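Local coordinates for putative exported protein (Bordetella pertussis, PDB 2DVZ) that binds glutamate in the periplasm as the solute receptor BugE, probably delivering it to a membrane transport system, at the glutamic acid site. Coordinates in Å, arbitrary orientation; residue numbers count along the deposited sequence, not the author numbering.

The glutamic acid site. Residues 27, 31-33, 83-85, 149, 154-155, 177-178, 196, 243. With GLU (glutamic acid), chain B.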
# COMPACT_ATOMS: atom_id res chain seq x y z
N PHE A 27 7.94 -5.42 -1.58
CA PHE A 27 7.74 -5.59 -0.15
C PHE A 27 7.80 -7.06 0.22
O PHE A 27 7.61 -7.92 -0.63
CB PHE A 27 6.40 -4.98 0.29
CG PHE A 27 6.42 -3.51 0.33
CD1 PHE A 27 7.04 -2.84 1.40
CD2 PHE A 27 5.87 -2.76 -0.71
CE1 PHE A 27 7.11 -1.46 1.45
CE2 PHE A 27 5.92 -1.36 -0.67
CZ PHE A 27 6.54 -0.71 0.42
N GLY A 31 2.27 -8.78 3.06
CA GLY A 31 1.72 -7.42 3.17
C GLY A 31 0.61 -7.31 2.13
O GLY A 31 0.31 -8.28 1.44
N SER A 32 -0.01 -6.13 2.02
CA SER A 32 -1.09 -5.95 1.07
C SER A 32 -0.60 -6.01 -0.39
O SER A 32 -1.32 -6.53 -1.25
CB SER A 32 -1.82 -4.61 1.34
OG SER A 32 -2.28 -4.54 2.68
N THR A 33 0.57 -5.45 -0.69
CA THR A 33 1.15 -5.54 -2.02
C THR A 33 1.26 -6.99 -2.47
O THR A 33 0.73 -7.34 -3.50
CB THR A 33 2.57 -4.90 -2.09
OG1 THR A 33 2.61 -3.72 -1.27
CG2 THR A 33 2.94 -4.58 -3.51
N THR A 83 3.04 1.06 -5.84
CA THR A 83 2.49 1.28 -4.51
C THR A 83 2.71 2.74 -4.26
O THR A 83 3.54 3.37 -4.92
CB THR A 83 3.26 0.50 -3.43
OG1 THR A 83 4.59 1.01 -3.36
CG2 THR A 83 3.29 -1.01 -3.72
N VAL A 84 1.97 3.30 -3.29
CA VAL A 84 2.16 4.70 -2.96
C VAL A 84 3.54 4.95 -2.33
O VAL A 84 4.10 6.04 -2.46
CB VAL A 84 0.96 5.30 -2.12
CG1 VAL A 84 1.22 6.76 -1.79
CG2 VAL A 84 -0.36 5.21 -2.89
N SER A 85 4.09 3.95 -1.64
CA SER A 85 5.44 4.06 -1.09
C SER A 85 6.43 4.29 -2.23
O SER A 85 7.24 5.21 -2.19
CB SER A 85 5.82 2.80 -0.30
OG SER A 85 5.08 2.73 0.92
N SER A 149 5.66 -0.28 7.32
CA SER A 149 6.24 -1.14 6.29
C SER A 149 7.58 -0.61 5.79
O SER A 149 8.11 -1.16 4.84
CB SER A 149 5.29 -1.20 5.09
OG SER A 149 5.16 0.10 4.50
N VAL A 154 4.66 4.78 2.66
CA VAL A 154 3.41 5.45 2.99
C VAL A 154 2.90 5.26 4.42
O VAL A 154 2.19 6.11 4.94
CB VAL A 154 2.28 5.16 1.93
CG1 VAL A 154 1.82 3.77 2.01
CG2 VAL A 154 1.12 6.12 2.12
N LEU A 155 3.23 4.15 5.06
CA LEU A 155 2.70 3.89 6.39
C LEU A 155 3.50 4.62 7.47
O LEU A 155 2.93 5.00 8.47
CB LEU A 155 2.57 2.37 6.64
CG LEU A 155 1.68 1.68 5.57
CD1 LEU A 155 1.81 0.21 5.64
CD2 LEU A 155 0.21 2.12 5.70
N GLY A 177 8.20 -4.72 5.67
CA GLY A 177 6.90 -4.56 5.07
C GLY A 177 5.91 -4.79 6.21
O GLY A 177 6.33 -5.12 7.30
N SER A 178 4.61 -4.63 5.94
CA SER A 178 3.56 -4.83 6.92
C SER A 178 3.43 -6.29 7.40
O SER A 178 2.98 -6.53 8.53
CB SER A 178 2.25 -4.33 6.37
OG SER A 178 2.35 -2.93 6.16
N ASN A 196 -2.02 -0.86 5.50
CA ASN A 196 -2.97 -0.94 4.43
C ASN A 196 -3.85 -2.07 4.88
O ASN A 196 -3.38 -3.07 5.40
CB ASN A 196 -2.29 -1.28 3.08
CG ASN A 196 -0.88 -0.59 2.90
OD1 ASN A 196 0.14 -1.29 2.88
ND2 ASN A 196 -0.85 0.72 2.79
N TYR A 243 -2.91 -0.16 -5.57
CA TYR A 243 -1.94 -1.10 -6.10
C TYR A 243 -2.14 -1.27 -7.60
O TYR A 243 -3.25 -1.45 -8.05
CB TYR A 243 -2.06 -2.46 -5.36
CG TYR A 243 -1.77 -2.25 -3.90
CD1 TYR A 243 -0.44 -2.31 -3.43
CD2 TYR A 243 -2.80 -1.90 -3.00
CE1 TYR A 243 -0.15 -2.05 -2.09
CE2 TYR A 243 -2.52 -1.67 -1.65
CZ TYR A 243 -1.20 -1.73 -1.20
OH TYR A 243 -0.92 -1.47 0.12
N GLU B . 3.33 0.24 2.59
CA GLU B . 3.14 -0.38 1.27
C GLU B . 2.27 0.48 0.36
O GLU B . 1.17 0.13 -0.07
CB GLU B . 2.65 -1.82 1.41
CG GLU B . 3.42 -2.59 2.49
CD GLU B . 3.53 -4.07 2.23
OE1 GLU B . 3.01 -4.49 1.17
OE2 GLU B . 4.15 -4.81 3.06
OXT GLU B . 2.71 1.57 -0.01
O HOH W 1 0.13 1.74 -1.98
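BugE illustrates how a periplasmic receptor can hold a doubly carboxylated amino acid with backbone N-H groups and neutral hydroxyls, rather than charged side chains, making the polar contacts: glutamic acid is wholly buried, and helix N-termini and hydroxyls do the recognising. The side-chain carboxylate is split between two helix starts. GLU OE1 is gripped twice by Thr33, through the backbone N and through the hydroxyl, which chi1 of -38° sets beside that N; Thr33 OG1 lies 2.6 Å from GLU OE1. GLU OE2 takes the Ser178 backbone N at 2.9 Å, and both oxygens use their anti lone pairs, so the group is clasped from its two outer flanks. At the other end the Ser85 backbone N donates to the alpha-carboxylate, as does the hydroxyl, with Ser85 OG 2.8 Å from GLU OXT. The Val154 backbone N donates to Ser85 OG at 2.7 Å, which should help to hold the hydroxyl turned towards the ligand. Tyr243 OH, reaching in tip first, donates to GLU O at 2.6 Å, and a water bridges that oxygen to the Val84 N. The alpha-amino group is met by Ser149, whose OG, in the crowded position between backbone N and carbonyl carbon (chi1 64°), accepts from GLU N at 2.6 Å. Phe27 offers a ring face to the ligand's CG methylene, a CH-pi contact 3.8 Å from the ring centroid to GLU CG, while the Asn196 carboxamide lies across the ligand from it. Carboxylate clamps at both ends plus the amine acceptor should select for glutamate's length and chirality, and the helix dipoles probably offset its negative charge. The ligand sits in the cleft between the two lobes of this bound receptor, whose complete burial of it fits a closed form, ringed by the starts of helices 32-48, 84-93, 154-166 and 178-187 and by strands 192-196 and 241-248.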